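Local coordinates for protein 6-carboxyhexanoate-coa ligase (Bacillus subtilis, PDB 5FLL) that belongs to the 6-carboxyhexanoate--CoA ligase family of ligases and, in this model, holds pimeloyl-AMP beside one face of a mixed beta sheet, at residues Lys112-Ile117 / Ala190-Ser195; Arg124-Phe129 / Arg228-Asp233; Asp199-Tyr204 / Lys219-Glu224. All coordinates share one frame; numbering follows the deposited sequence.

Interaction 1 of 3, residues Lys112-Ile117 / Ala190-Ser195. With WAQ (pimeloyl-AMP), chain C.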
# COMPACT_ATOMS: atom_id res chain seq x y z
N LYS A 112 32.14 -0.80 19.64
CA LYS A 112 31.50 0.47 19.37
C LYS A 112 30.04 0.21 18.96
O LYS A 112 29.13 0.93 19.38
CB LYS A 112 32.26 1.22 18.29
CG LYS A 112 33.56 1.82 18.77
CD LYS A 112 34.43 2.27 17.60
CE LYS A 112 35.74 2.87 18.09
NZ LYS A 112 36.48 3.60 17.00
N ALA A 113 29.82 -0.80 18.13
CA ALA A 113 28.51 -1.10 17.65
C ALA A 113 27.62 -1.50 18.79
O ALA A 113 26.51 -1.00 18.91
CB ALA A 113 28.56 -2.21 16.62
N TYR A 114 28.12 -2.34 19.69
CA TYR A 114 27.31 -2.75 20.85
C TYR A 114 26.92 -1.62 21.76
O TYR A 114 25.89 -1.68 22.41
CB TYR A 114 27.97 -3.86 21.66
CG TYR A 114 27.51 -5.24 21.22
CD1 TYR A 114 28.06 -5.84 20.09
CD2 TYR A 114 26.53 -5.93 21.90
CE1 TYR A 114 27.64 -7.10 19.66
CE2 TYR A 114 26.12 -7.18 21.49
CZ TYR A 114 26.69 -7.77 20.37
OH TYR A 114 26.26 -9.00 19.91
N GLU A 115 27.74 -0.58 21.81
CA GLU A 115 27.36 0.61 22.59
C GLU A 115 26.21 1.39 21.94
O GLU A 115 25.55 2.14 22.61
CB GLU A 115 28.56 1.52 22.76
CG GLU A 115 29.55 1.00 23.78
CD GLU A 115 30.76 1.88 23.89
OE1 GLU A 115 30.68 3.06 23.48
OE2 GLU A 115 31.79 1.38 24.40
N GLN A 116 26.00 1.24 20.65
CA GLN A 116 24.97 2.00 19.93
C GLN A 116 23.68 1.19 19.64
O GLN A 116 22.64 1.74 19.34
CB GLN A 116 25.54 2.60 18.64
CG GLN A 116 26.41 3.81 18.94
CD GLN A 116 27.42 4.09 17.84
OE1 GLN A 116 27.06 4.63 16.79
NE2 GLN A 116 28.69 3.74 18.08
N ILE A 117 23.76 -0.11 19.83
CA ILE A 117 22.65 -1.00 19.53
C ILE A 117 21.36 -0.64 20.30
O ILE A 117 20.30 -0.67 19.72
CB ILE A 117 23.05 -2.45 19.78
CG1 ILE A 117 23.86 -2.95 18.58
CG2 ILE A 117 21.83 -3.30 20.05
CD1 ILE A 117 24.45 -4.34 18.75
N ALA A 190 29.75 -8.95 7.68
CA ALA A 190 28.95 -9.69 8.62
C ALA A 190 27.65 -8.97 8.95
O ALA A 190 27.53 -7.73 8.75
CB ALA A 190 29.73 -9.94 9.88
N GLU A 191 26.69 -9.76 9.46
CA GLU A 191 25.44 -9.27 9.95
C GLU A 191 25.22 -9.73 11.39
O GLU A 191 25.54 -10.88 11.75
CB GLU A 191 24.29 -9.78 9.07
CG GLU A 191 22.93 -9.43 9.70
CD GLU A 191 21.74 -9.89 8.89
OE1 GLU A 191 21.92 -10.71 7.98
OE2 GLU A 191 20.61 -9.45 9.21
N LEU A 192 24.66 -8.86 12.22
CA LEU A 192 24.19 -9.25 13.54
C LEU A 192 22.69 -8.99 13.69
O LEU A 192 22.20 -7.92 13.33
CB LEU A 192 24.93 -8.51 14.60
CG LEU A 192 24.42 -8.50 16.04
CD1 LEU A 192 24.64 -9.86 16.71
CD2 LEU A 192 25.15 -7.39 16.77
N CYS A 193 21.95 -9.98 14.19
CA CYS A 193 20.50 -9.91 14.19
C CYS A 193 19.86 -10.60 15.39
O CYS A 193 20.20 -11.74 15.74
CB CYS A 193 19.97 -10.61 12.97
SG CYS A 193 18.18 -10.86 13.07
N TRP A 194 18.91 -9.91 16.01
CA TRP A 194 17.88 -10.60 16.74
C TRP A 194 16.57 -9.83 16.63
O TRP A 194 16.53 -8.66 16.22
CB TRP A 194 18.30 -10.87 18.19
CG TRP A 194 18.53 -9.67 19.08
CD1 TRP A 194 17.64 -9.07 19.87
CD2 TRP A 194 19.77 -8.99 19.31
NE1 TRP A 194 18.20 -8.05 20.57
CE2 TRP A 194 19.53 -7.98 20.26
CE3 TRP A 194 21.06 -9.11 18.78
CZ2 TRP A 194 20.51 -7.09 20.68
CZ3 TRP A 194 22.04 -8.25 19.21
CH2 TRP A 194 21.76 -7.26 20.17
N SER A 195 15.48 -10.50 16.98
CA SER A 195 14.16 -9.98 16.70
C SER A 195 13.75 -8.88 17.67
O SER A 195 14.12 -8.89 18.85
CB SER A 195 13.12 -11.12 16.71
OG SER A 195 11.87 -10.63 16.26
N1 WAQ C . 15.64 -5.17 5.84
C2 WAQ C . 16.40 -4.51 6.80
N3 WAQ C . 16.15 -4.76 8.15
C4 WAQ C . 15.15 -5.61 8.48
C5 WAQ C . 14.44 -6.25 7.54
C6 WAQ C . 14.68 -6.01 6.23
N6 WAQ C . 13.93 -6.65 5.34
N7 WAQ C . 13.56 -7.05 8.15
C8 WAQ C . 13.71 -6.91 9.46
N9 WAQ C . 14.71 -6.02 9.66
C1' WAQ C . 15.22 -5.50 10.93
C2' WAQ C . 14.17 -4.59 11.50
O2' WAQ C . 14.76 -3.60 12.30
C3' WAQ C . 13.38 -5.53 12.40
O3' WAQ C . 12.62 -4.80 13.37
C4' WAQ C . 14.51 -6.26 13.04
O4' WAQ C . 15.46 -6.48 11.95
C5' WAQ C . 14.05 -7.64 13.50
O5' WAQ C . 13.18 -8.09 12.53
OAB WAQ C . 15.46 -18.91 14.17
OAC WAQ C . 12.57 -12.56 13.25
OAD WAQ C . 11.52 -9.45 13.98
OAE WAQ C . 16.96 -18.96 12.45
OAH WAQ C . 11.79 -9.93 11.41
CAK WAQ C . 16.37 -14.61 13.48
CAL WAQ C . 16.38 -16.11 13.89
CAM WAQ C . 14.97 -14.01 13.62
CAN WAQ C . 15.68 -16.96 12.86
CAO WAQ C . 15.02 -12.50 13.55
OAU WAQ C . 13.69 -10.54 13.07
CAW WAQ C . 16.09 -18.39 13.20
CAX WAQ C . 13.62 -11.90 13.25
PBG WAQ C . 12.49 -9.56 12.68

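Interaction 2 of 3, residues Arg124-Phe129 / Arg228-Asp233. With WAQ (pimeloyl-AMP), chain C.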
# COMPACT_ATOMS: atom_id res chain seq x y z
N ARG A 124 13.56 0.71 11.92
CA ARG A 124 12.56 -0.12 11.26
C ARG A 124 13.13 -1.04 10.20
O ARG A 124 12.50 -2.04 9.81
CB ARG A 124 11.50 0.78 10.65
CG ARG A 124 11.08 1.83 11.66
CD ARG A 124 9.68 2.33 11.46
NE ARG A 124 9.59 3.25 10.33
CZ ARG A 124 9.96 4.53 10.38
NH1 ARG A 124 10.47 5.05 11.49
NH2 ARG A 124 9.83 5.29 9.29
N GLY A 125 14.33 -0.71 9.75
CA GLY A 125 15.11 -1.59 8.88
C GLY A 125 16.45 -1.94 9.51
O GLY A 125 16.53 -2.22 10.71
N ALA A 126 17.53 -1.85 8.72
CA ALA A 126 18.86 -2.20 9.19
C ALA A 126 19.77 -1.01 9.28
O ALA A 126 19.58 -0.02 8.58
CB ALA A 126 19.48 -3.24 8.27
N VAL A 127 20.78 -1.14 10.14
CA VAL A 127 21.81 -0.17 10.24
C VAL A 127 23.08 -0.63 9.51
O VAL A 127 23.49 -1.78 9.60
CB VAL A 127 22.17 0.06 11.71
CG1 VAL A 127 23.44 0.93 11.79
CG2 VAL A 127 20.99 0.73 12.43
N LEU A 128 23.70 0.27 8.75
CA LEU A 128 24.97 -0.02 8.09
C LEU A 128 26.07 0.60 8.94
O LEU A 128 26.07 1.81 9.14
CB LEU A 128 24.99 0.55 6.67
CG LEU A 128 24.39 -0.33 5.57
CD1 LEU A 128 23.04 -0.89 5.99
CD2 LEU A 128 24.26 0.43 4.28
N PHE A 129 27.00 -0.23 9.41
CA PHE A 129 28.08 0.21 10.27
C PHE A 129 29.40 0.04 9.53
O PHE A 129 29.76 -1.05 9.15
CB PHE A 129 28.07 -0.60 11.57
CG PHE A 129 28.74 0.09 12.73
CD1 PHE A 129 28.15 1.19 13.34
CD2 PHE A 129 29.98 -0.34 13.20
CE1 PHE A 129 28.77 1.84 14.40
CE2 PHE A 129 30.61 0.31 14.25
CZ PHE A 129 30.01 1.41 14.84
N ARG A 228 19.49 -5.17 13.99
CA ARG A 228 19.86 -5.56 12.63
C ARG A 228 20.95 -4.61 12.17
O ARG A 228 20.66 -3.46 11.78
CB ARG A 228 18.65 -5.49 11.69
CG ARG A 228 18.59 -6.54 10.60
CD ARG A 228 18.45 -7.89 11.24
NE ARG A 228 18.27 -9.02 10.34
CZ ARG A 228 17.10 -9.61 10.12
NH1 ARG A 228 15.98 -9.12 10.65
NH2 ARG A 228 17.07 -10.71 9.38
N VAL A 229 22.19 -5.09 12.20
CA VAL A 229 23.36 -4.30 11.84
C VAL A 229 24.12 -5.06 10.76
O VAL A 229 24.37 -6.28 10.91
CB VAL A 229 24.30 -4.12 13.05
CG1 VAL A 229 25.49 -3.26 12.69
CG2 VAL A 229 23.55 -3.46 14.20
N PHE A 230 24.46 -4.35 9.67
CA PHE A 230 25.33 -4.87 8.62
C PHE A 230 26.66 -4.18 8.76
O PHE A 230 26.74 -2.97 8.69
CB PHE A 230 24.76 -4.58 7.22
CG PHE A 230 23.36 -5.09 7.00
CD1 PHE A 230 22.84 -6.09 7.78
CD2 PHE A 230 22.58 -4.58 5.99
CE1 PHE A 230 21.57 -6.55 7.56
CE2 PHE A 230 21.31 -5.04 5.77
CZ PHE A 230 20.79 -6.01 6.57
N PHE A 231 27.71 -4.97 8.94
CA PHE A 231 29.04 -4.43 9.03
C PHE A 231 29.64 -4.40 7.63
O PHE A 231 29.79 -5.45 6.98
CB PHE A 231 29.92 -5.27 9.95
CG PHE A 231 29.49 -5.26 11.40
CD1 PHE A 231 28.58 -6.20 11.87
CD2 PHE A 231 30.05 -4.36 12.31
CE1 PHE A 231 28.17 -6.20 13.20
CE2 PHE A 231 29.66 -4.36 13.63
CZ PHE A 231 28.72 -5.28 14.08
N ILE A 232 30.05 -3.22 7.21
CA ILE A 232 30.39 -2.92 5.83
C ILE A 232 31.86 -2.62 5.68
O ILE A 232 32.44 -1.89 6.49
CB ILE A 232 29.65 -1.65 5.39
CG1 ILE A 232 28.17 -1.86 5.57
CG2 ILE A 232 30.00 -1.28 3.95
CD1 ILE A 232 27.62 -3.00 4.75
N ASP A 233 32.46 -3.21 4.66
CA ASP A 233 33.83 -2.92 4.27
C ASP A 233 33.89 -2.52 2.80
O ASP A 233 33.95 -3.38 1.92
CB ASP A 233 34.70 -4.14 4.52
CG ASP A 233 36.05 -3.99 3.91
OD1 ASP A 233 36.41 -2.84 3.52
OD2 ASP A 233 36.75 -5.02 3.81
N1 WAQ C . 15.64 -5.17 5.84
C2 WAQ C . 16.40 -4.51 6.80
N3 WAQ C . 16.15 -4.76 8.15
C4 WAQ C . 15.15 -5.61 8.48
C5 WAQ C . 14.44 -6.25 7.54
C6 WAQ C . 14.68 -6.01 6.23
N6 WAQ C . 13.93 -6.65 5.34
N7 WAQ C . 13.56 -7.05 8.15
C8 WAQ C . 13.71 -6.91 9.46
N9 WAQ C . 14.71 -6.02 9.66
C1' WAQ C . 15.22 -5.50 10.93
C2' WAQ C . 14.17 -4.59 11.50
O2' WAQ C . 14.76 -3.60 12.30
C3' WAQ C . 13.38 -5.53 12.40
O3' WAQ C . 12.62 -4.80 13.37
C4' WAQ C . 14.51 -6.26 13.04
O4' WAQ C . 15.46 -6.48 11.95
C5' WAQ C . 14.05 -7.64 13.50
O5' WAQ C . 13.18 -8.09 12.53
OAB WAQ C . 15.46 -18.91 14.17
OAC WAQ C . 12.57 -12.56 13.25
OAD WAQ C . 11.52 -9.45 13.98
OAE WAQ C . 16.96 -18.96 12.45
OAH WAQ C . 11.79 -9.93 11.41
CAK WAQ C . 16.37 -14.61 13.48
CAL WAQ C . 16.38 -16.11 13.89
CAM WAQ C . 14.97 -14.01 13.62
CAN WAQ C . 15.68 -16.96 12.86
CAO WAQ C . 15.02 -12.50 13.55
OAU WAQ C . 13.69 -10.54 13.07
CAW WAQ C . 16.09 -18.39 13.20
CAX WAQ C . 13.62 -11.90 13.25
PBG WAQ C . 12.49 -9.56 12.68
O HOH W 1 18.45 -2.05 12.96

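Interaction 3 of 3, residues Asp199-Tyr204 / Lys219-Glu224. With WAQ (pimeloyl-AMP), chain C.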
# COMPACT_ATOMS: atom_id res chain seq x y z
N ASP A 199 8.26 -12.27 21.55
CA ASP A 199 7.99 -13.70 21.67
C ASP A 199 9.01 -14.59 20.93
O ASP A 199 8.76 -15.76 20.70
CB ASP A 199 6.55 -13.99 21.18
CG ASP A 199 6.37 -13.78 19.64
OD1 ASP A 199 7.30 -13.30 18.93
OD2 ASP A 199 5.31 -14.15 19.11
N TYR A 200 10.15 -14.05 20.57
CA TYR A 200 11.17 -14.86 19.90
C TYR A 200 12.54 -14.38 20.30
O TYR A 200 12.90 -13.24 19.97
CB TYR A 200 11.01 -14.75 18.39
CG TYR A 200 11.66 -15.87 17.65
CD1 TYR A 200 11.10 -17.16 17.66
CD2 TYR A 200 12.84 -15.67 16.96
CE1 TYR A 200 11.71 -18.22 16.98
CE2 TYR A 200 13.46 -16.71 16.28
CZ TYR A 200 12.90 -17.98 16.29
OH TYR A 200 13.52 -19.00 15.61
N ILE A 201 13.31 -15.24 20.96
CA ILE A 201 14.64 -14.87 21.48
C ILE A 201 15.83 -15.46 20.71
O ILE A 201 17.00 -15.18 21.02
CB ILE A 201 14.81 -15.29 22.93
CG1 ILE A 201 14.69 -16.82 23.07
CG2 ILE A 201 13.76 -14.61 23.80
CD1 ILE A 201 15.18 -17.37 24.39
N THR A 202 15.56 -16.25 19.69
CA THR A 202 16.64 -16.72 18.85
C THR A 202 17.07 -15.65 17.89
O THR A 202 16.24 -14.88 17.39
CB THR A 202 16.28 -17.98 18.11
OG1 THR A 202 16.20 -19.06 19.05
CG2 THR A 202 17.33 -18.29 17.08
N GLY A 203 18.38 -15.54 17.69
CA GLY A 203 18.96 -14.57 16.75
C GLY A 203 20.06 -15.25 15.96
O GLY A 203 20.17 -16.48 15.97
N TYR A 204 20.88 -14.46 15.27
CA TYR A 204 21.99 -15.01 14.48
C TYR A 204 23.07 -14.00 14.15
O TYR A 204 22.88 -12.78 14.27
CB TYR A 204 21.48 -15.61 13.18
CG TYR A 204 20.98 -14.60 12.13
CD1 TYR A 204 21.85 -14.07 11.19
CD2 TYR A 204 19.62 -14.27 12.03
CE1 TYR A 204 21.40 -13.21 10.22
CE2 TYR A 204 19.17 -13.38 11.08
CZ TYR A 204 20.06 -12.86 10.18
OH TYR A 204 19.61 -11.98 9.24
N LYS A 219 18.29 -12.65 23.74
CA LYS A 219 17.65 -11.71 24.67
C LYS A 219 16.57 -12.44 25.49
O LYS A 219 16.29 -13.60 25.23
CB LYS A 219 16.99 -10.59 23.90
CG LYS A 219 15.78 -11.07 23.11
CD LYS A 219 15.00 -9.92 22.49
CE LYS A 219 13.71 -10.39 21.84
NZ LYS A 219 13.02 -9.21 21.26
N GLU A 220 15.94 -11.74 26.42
CA GLU A 220 14.87 -12.33 27.25
C GLU A 220 13.52 -12.20 26.54
O GLU A 220 13.30 -11.25 25.79
CB GLU A 220 14.79 -11.63 28.62
CG GLU A 220 16.11 -11.61 29.40
CD GLU A 220 16.53 -12.97 29.97
OE1 GLU A 220 15.80 -13.96 29.78
OE2 GLU A 220 17.61 -13.07 30.60
N TYR A 221 12.63 -13.16 26.79
CA TYR A 221 11.23 -13.07 26.40
C TYR A 221 10.61 -11.80 26.93
O TYR A 221 10.96 -11.34 28.01
CB TYR A 221 10.43 -14.28 26.92
CG TYR A 221 10.65 -15.49 26.05
CD1 TYR A 221 10.12 -15.54 24.76
CD2 TYR A 221 11.48 -16.54 26.47
CE1 TYR A 221 10.36 -16.62 23.92
CE2 TYR A 221 11.74 -17.62 25.64
CZ TYR A 221 11.17 -17.66 24.37
OH TYR A 221 11.41 -18.72 23.55
N GLY A 222 9.70 -11.23 26.16
CA GLY A 222 8.91 -10.08 26.62
C GLY A 222 9.57 -8.75 26.34
O GLY A 222 9.01 -7.72 26.67
N THR A 223 10.75 -8.75 25.73
CA THR A 223 11.42 -7.49 25.39
C THR A 223 11.29 -7.18 23.91
O THR A 223 11.28 -8.09 23.07
CB THR A 223 12.91 -7.49 25.76
OG1 THR A 223 13.61 -8.38 24.89
CG2 THR A 223 13.13 -7.90 27.23
N GLU A 224 11.17 -5.89 23.60
CA GLU A 224 10.88 -5.45 22.27
C GLU A 224 12.09 -4.82 21.60
O GLU A 224 11.94 -4.19 20.55
CB GLU A 224 9.75 -4.45 22.29
CG GLU A 224 8.44 -5.02 22.78
CD GLU A 224 7.29 -4.10 22.47
OE1 GLU A 224 7.49 -2.87 22.49
OE2 GLU A 224 6.19 -4.62 22.19
N1 WAQ C . 15.64 -5.17 5.84
C2 WAQ C . 16.40 -4.51 6.80
N3 WAQ C . 16.15 -4.76 8.15
C4 WAQ C . 15.15 -5.61 8.48
C5 WAQ C . 14.44 -6.25 7.54
C6 WAQ C . 14.68 -6.01 6.23
N6 WAQ C . 13.93 -6.65 5.34
N7 WAQ C . 13.56 -7.05 8.15
C8 WAQ C . 13.71 -6.91 9.46
N9 WAQ C . 14.71 -6.02 9.66
C1' WAQ C . 15.22 -5.50 10.93
C2' WAQ C . 14.17 -4.59 11.50
O2' WAQ C . 14.76 -3.60 12.30
C3' WAQ C . 13.38 -5.53 12.40
O3' WAQ C . 12.62 -4.80 13.37
C4' WAQ C . 14.51 -6.26 13.04
O4' WAQ C . 15.46 -6.48 11.95
C5' WAQ C . 14.05 -7.64 13.50
O5' WAQ C . 13.18 -8.09 12.53
OAB WAQ C . 15.46 -18.91 14.17
OAC WAQ C . 12.57 -12.56 13.25
OAD WAQ C . 11.52 -9.45 13.98
OAE WAQ C . 16.96 -18.96 12.45
OAH WAQ C . 11.79 -9.93 11.41
CAK WAQ C . 16.37 -14.61 13.48
CAL WAQ C . 16.38 -16.11 13.89
CAM WAQ C . 14.97 -14.01 13.62
CAN WAQ C . 15.68 -16.96 12.86
CAO WAQ C . 15.02 -12.50 13.55
OAU WAQ C . 13.69 -10.54 13.07
CAW WAQ C . 16.09 -18.39 13.20
CAX WAQ C . 13.62 -11.90 13.25
PBG WAQ C . 12.49 -9.56 12.68

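Interaction 1 of 3, residues Lys112-Ile117 / Ala190-Ser195
Helix-on-sheet packing brings Y114 and I117, from the segment carried by helix 107-116, against L192 and W194 of strand 188-194. It is a worked example of a strand whose two sides serve different tasks. L192 lies in the middle. With its CG anti to the backbone N (chi1 166°), it sends both methyls toward the helix, and each of CD1 and CD2 rests 3.7 Å from Y114 OH. The two side chains cross at about a right angle, and L192 CD2 also lies 3.8 Å from Y114 CE1. I117 touches both strand residues with separate branches: its CD1 meets L192 CD2 at 3.7 Å, while its CG2 approaches W194 CH2 at 4.0 Å. Within its own segment, I117 CD1 also sits over the centre of the Y114 ring. The indole receives L192 CD1 at its edge, in plane.

C193, next along the strand, points its SG at the ligand instead, 3.6 Å from CAO of pimeloyl-AMP. S195 donates a hydrogen bond from OG to the phosphate oxygen OAD at 2.6 Å. The hydroxyl of Y114 is bonded to Q93 of helix 89-103, and its ring has a cation-pi partner in R97. Between the two segments the contact is van der Waals packing, chiefly apolar, with no hydrogen bond: L192 and W194 pack against 112-117, while C193 and S195 face the ligand.

Interaction 2 of 3, residues Arg124-Phe129 / Arg228-Asp233
V127 to F129 pair in parallel with V229 to F231, as neighbouring strands 127-130 and 227-232 of the mixed sheet; the short axes approach to 4.7 Å and cross at -30°. The hydrogen bonds weave back and forth, as parallel pairing requires: V127 N gives to R228 O, F230 N to V127 O at 2.7 Å, F129 N to F230 O, and I232 N to F129 O at 2.9 Å. The second is nearly straight at both ends, with a C=O...N angle of 177°.

On one face, A126 CB stands over the F230 ring in a CH-pi contact, 3.8 Å from its centroid but offset toward the rim, and L128 CD1 lies 3.7 Å from F230 CD2. On the other, the F129 and F231 side chains run alongside each other, F129 CD2 nearest F231 CE2, and V229 CG1 meets F129 CB; helix 107-116 covers both phenylalanines.

R228 kinks at its CB-CG bond (chi2 65°): CB, CG and CD pass along the ribose of pimeloyl-AMP at O4', and NH1 then donates to O4' at 3.0 Å, the oxygen lying in the guanidinium plane. E191 forms a salt bridge with R228 NE and Y204 a hydrogen bond with NH2, probably fixing the group's rotation. One water donates to both G125 O and R228 O. The loop leading into one strand offers the G125 carbonyl, which accepts from O2' at 2.8 Å, and the other segment's first residue a guanidinium; both bond to the ribose.

Interaction 3 of 3, residues Asp199-Tyr204 / Lys219-Glu224
I201 and Y221 meet at about a right angle, where the residues leading into strand 203-207 pass a type II beta turn running from E220 to T223. The case illustrates how one branched side chain packs on an aromatic ring of a surface loop, with no hydrogen bond between the two segments. The CG2 methyl of I201 stands squarely over the Y221 ring, 3.7 Å from its centroid and only 4° off the normal, a CH-pi contact of nearly ideal form. The other branch passes along the hydroxyl-side rim, I201 CD1 3.7 Å from Y221 CE2 and CG1 near CZ and OH. This division follows from the first torsion: CG1 lies between the backbone N and the carbonyl carbon (chi1 62°), which leaves CG2 beside the backbone N. The fit is tight, for I201 CG2 also comes within 3.1 Å of K219 O. At the ring's edge, in plane, Y221 CE1 meets D199 O at 3.7 Å.

The turn has its own internal supports. G222 adopts a positive phi of 88°, as the third residue of a type II turn does, and T223 OG1 donates back to E220 O. K219 runs extended beyond CG, past the backbone of Y200, so that its ammonium is gripped by several carbonyls, those of S195 and D197 among them.

On the other side of the 199-204 segment, Y200 reaches the far end of pimeloyl-AMP. Its hydroxyl is modelled hydrogen-bonded to OAB, in the plane of the ring, at a separation too short to be trusted. Y204 presents its ring edge to the same aliphatic tail, CD2 lying 3.6 Å from CAK. Back at the turn, K219 NZ reaches T223 O at 2.7 Å, from above the carbonyl plane.

All three contacts reach the same mixed sheet and touch pimeloyl-AMP. Interactions 1 and 2 have centres about 8 Å apart and lie on the neighbouring strands 188-194 and 227-232 respectively; interaction 3 has its centre about 14 Å from the first and 19 Å from the second, at strand 203-207 and the loop before strand 227-232. Along the chain, the segments of interactions 1 and 2 alternate, whereas both segments of interaction 3 fall between those of interaction 2. Residues distant in sequence, E191, Y204 and R228, thereby converge across three adjacent strands. Interaction 2 holds the ligand's ribose, interaction 1 the phosphate and the start of the tail, interaction 3 the rest of the tail and its carboxylate.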